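Local coordinates for ribulose bisphosphate carboxylase (Pyrococcus horikoshii, PDB 2D69), which probably catalyses the carboxylation of ribulose 1,5-bisphosphate to two molecules of 3-phosphoglycerate, as part of an archaeal AMP degradation pathway, at residues G96-L101 against A302-V307. Residues are numbered along the deposited sequence; the frame is centred on the assembly and turned at random.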
ATOM      1  N   GLY A  96      23.162 -15.955  11.389  1.00 16.50           N
ATOM      2  CA  GLY A  96      22.306 -14.879  11.827  1.00 16.51           C
ATOM      3  C   GLY A  96      21.188 -15.359  12.751  1.00 16.97           C
ATOM      4  O   GLY A  96      20.525 -14.531  13.347  1.00 16.58           O
ATOM      5  N   SER A  97      20.908 -16.661  12.829  1.00 14.96           N
ATOM      6  CA  SER A  97      19.809 -17.126  13.682  1.00 15.83           C
ATOM      7  C   SER A  97      20.306 -17.707  15.010  1.00 15.81           C
ATOM      8  O   SER A  97      20.684 -18.864  15.090  1.00 15.73           O
ATOM      9  CB  SER A  97      18.914 -18.144  12.958  1.00 16.62           C
ATOM     10  OG  SER A  97      17.885 -18.669  13.806  1.00 15.74           O
ATOM     11  N   LEU A  98      20.280 -16.907  16.076  1.00 16.67           N
ATOM     12  CA  LEU A  98      20.697 -17.409  17.394  1.00 15.77           C
ATOM     13  C   LEU A  98      19.680 -18.356  17.891  1.00 14.74           C
ATOM     14  O   LEU A  98      20.014 -19.328  18.564  1.00 14.12           O
ATOM     15  CB  LEU A  98      20.869 -16.284  18.364  1.00 18.07           C
ATOM     16  CG  LEU A  98      21.368 -16.787  19.742  1.00 20.04           C
ATOM     17  CD1 LEU A  98      22.664 -16.201  20.115  1.00 23.28           C
ATOM     18  CD2 LEU A  98      20.317 -16.498  20.749  1.00 21.72           C
ATOM     19  N   VAL A  99      18.422 -18.122  17.507  1.00 15.39           N
ATOM     20  CA  VAL A  99      17.352 -19.109  17.760  1.00 13.59           C
ATOM     21  C   VAL A  99      17.815 -20.483  17.338  1.00 13.34           C
ATOM     22  O   VAL A  99      17.716 -21.470  18.105  1.00 13.76           O
ATOM     23  CB  VAL A  99      16.019 -18.715  17.034  1.00 14.39           C
ATOM     24  CG1 VAL A  99      14.960 -19.674  17.336  1.00 16.83           C
ATOM     25  CG2 VAL A  99      15.522 -17.255  17.429  1.00 14.28           C
ATOM     26  N   GLN A 100      18.305 -20.602  16.124  1.00 13.00           N
ATOM     27  CA  GLN A 100      18.718 -21.943  15.632  1.00 12.01           C
ATOM     28  C   GLN A 100      19.963 -22.499  16.326  1.00 11.34           C
ATOM     29  O   GLN A 100      20.065 -23.734  16.579  1.00 12.02           O
ATOM     30  CB  GLN A 100      18.886 -21.963  14.082  1.00 12.09           C
ATOM     31  CG  GLN A 100      19.100 -23.463  13.541  1.00 11.26           C
ATOM     32  CD  GLN A 100      20.568 -23.874  13.405  1.00 11.36           C
ATOM     33  OE1 GLN A 100      20.887 -25.072  13.215  1.00 13.18           O
ATOM     34  NE2 GLN A 100      21.456 -22.907  13.481  1.00  5.66           N
ATOM     35  N   LEU A 101      20.938 -21.632  16.607  1.00 12.32           N
ATOM     36  CA  LEU A 101      22.129 -21.995  17.403  1.00 12.62           C
ATOM     37  C   LEU A 101      21.704 -22.641  18.730  1.00 13.63           C
ATOM     38  O   LEU A 101      22.108 -23.791  19.068  1.00 12.79           O
ATOM     39  CB  LEU A 101      23.005 -20.756  17.655  1.00 13.74           C
ATOM     40  CG  LEU A 101      24.206 -21.013  18.609  1.00 16.28           C
ATOM     41  CD1 LEU A 101      25.058 -22.129  18.070  1.00 15.30           C
ATOM     42  CD2 LEU A 101      25.021 -19.761  18.813  1.00 15.40           C
ATOM     43  N   ALA A 302      22.706 -12.211  24.413  1.00 14.47           N
ATOM     44  CA  ALA A 302      21.932 -10.998  24.405  1.00 13.26           C
ATOM     45  C   ALA A 302      22.793  -9.843  23.862  1.00 14.20           C
ATOM     46  O   ALA A 302      22.258  -8.947  23.182  1.00 13.33           O
ATOM     47  CB  ALA A 302      21.396 -10.679  25.841  1.00 13.16           C
ATOM     48  N   ARG A 303      24.099  -9.835  24.191  1.00 12.51           N
ATOM     49  CA  ARG A 303      25.013  -8.813  23.668  1.00 12.31           C
ATOM     50  C   ARG A 303      25.192  -8.942  22.141  1.00 12.90           C
ATOM     51  O   ARG A 303      25.258  -7.948  21.415  1.00 13.27           O
ATOM     52  CB  ARG A 303      26.358  -8.916  24.375  1.00 12.89           C
ATOM     53  CG  ARG A 303      27.379  -7.927  23.853  1.00 10.31           C
ATOM     54  CD  ARG A 303      28.612  -7.764  24.703  1.00 12.85           C
ATOM     55  NE  ARG A 303      29.492  -6.811  24.068  1.00 10.30           N
ATOM     56  CZ  ARG A 303      30.808  -6.747  24.215  1.00 13.18           C
ATOM     57  NH1 ARG A 303      31.439  -7.604  25.024  1.00 11.76           N
ATOM     58  NH2 ARG A 303      31.505  -5.810  23.568  1.00 13.87           N
ATOM     59  N   MET A 304      25.260 -10.184  21.653  1.00 12.91           N
ATOM     60  CA  MET A 304      25.538 -10.432  20.261  1.00 14.33           C
ATOM     61  C   MET A 304      24.359  -9.955  19.403  1.00 14.43           C
ATOM     62  O   MET A 304      24.559  -9.160  18.450  1.00 13.69           O
ATOM     63  CB  MET A 304      25.861 -11.945  20.104  1.00 14.69           C
ATOM     64  CG  MET A 304      26.184 -12.472  18.710  1.00 19.56           C
ATOM     65  SD  MET A 304      26.565 -14.345  18.679  1.00 24.29           S
ATOM     66  CE  MET A 304      26.727 -14.548  20.244  1.00  9.92           C
ATOM     67  N   ILE A 305      23.145 -10.347  19.788  1.00 14.43           N
ATOM     68  CA  ILE A 305      21.953  -9.809  19.172  1.00 14.62           C
ATOM     69  C   ILE A 305      21.984  -8.308  19.323  1.00 14.40           C
ATOM     70  O   ILE A 305      21.895  -7.533  18.355  1.00 14.63           O
ATOM     71  CB  ILE A 305      20.659 -10.428  19.796  1.00 15.16           C
ATOM     72  CG1 ILE A 305      20.579 -11.897  19.427  1.00 14.36           C
ATOM     73  CG2 ILE A 305      19.433  -9.711  19.218  1.00 17.06           C
ATOM     74  CD1 ILE A 305      19.667 -12.718  20.310  1.00 16.56           C
ATOM     75  N   GLY A 306      22.158  -7.863  20.560  1.00 13.46           N
ATOM     76  CA  GLY A 306      22.343  -6.448  20.774  1.00 13.25           C
ATOM     77  C   GLY A 306      21.488  -5.727  21.775  1.00 13.02           C
ATOM     78  O   GLY A 306      20.948  -4.684  21.436  1.00 14.87           O
ATOM     79  N   VAL A 307      21.399  -6.221  23.014  1.00 13.60           N
ATOM     80  CA  VAL A 307      20.815  -5.421  24.106  1.00 12.50           C
ATOM     81  C   VAL A 307      21.849  -4.411  24.480  1.00 12.03           C
ATOM     82  O   VAL A 307      23.029  -4.683  24.331  1.00 11.95           O
ATOM     83  CB  VAL A 307      20.371  -6.313  25.335  1.00 12.95           C
ATOM     84  CG1 VAL A 307      19.406  -7.366  24.889  1.00 13.78           C
ATOM     85  CG2 VAL A 307      21.524  -6.845  26.053  1.00 14.97           C
TER
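One side chain, Leu98, is alone among residues 96-101 in coming within 4.5 Å of residues 302-307. The contact joins the N-terminal domain of Rubisco to its alpha/beta (TIM) barrel. Residues 96-101 hold the start of helix 98-105, and residues 302-307 hold the end of barrel helix 295-305. Leu98 CD2 lies 3.9 Å from Ile305 CD1 and carries the contact; the two side chains run at about a right angle to each other. Leu98 CD1 approaches Met304 CE more loosely, at 4.4 Å, and the position of that Met304 methyl is doubtful. With chi1 at -177°, CG of Leu98 points opposite the backbone N, which carries the forked end across to helix 295-305. The three residues are buried, and the packing is purely apolar. Trp258 of helix 258-271 touches both Leu98 and Ile305, while Phe123 and Leu130 pack on Met304. The contact lies away from the predicted catalytic and metal sites. The start of helix 98-105 and the end of helix 295-305 are each capped. A Schellman motif closes helix 295-305, with Gly306 at positive phi and Val307 N bonded to Ala302 O at 2.9 Å. Ser97 is the N-cap of helix 98-105: its OG accepts from Gln100 N at 3.0 Å.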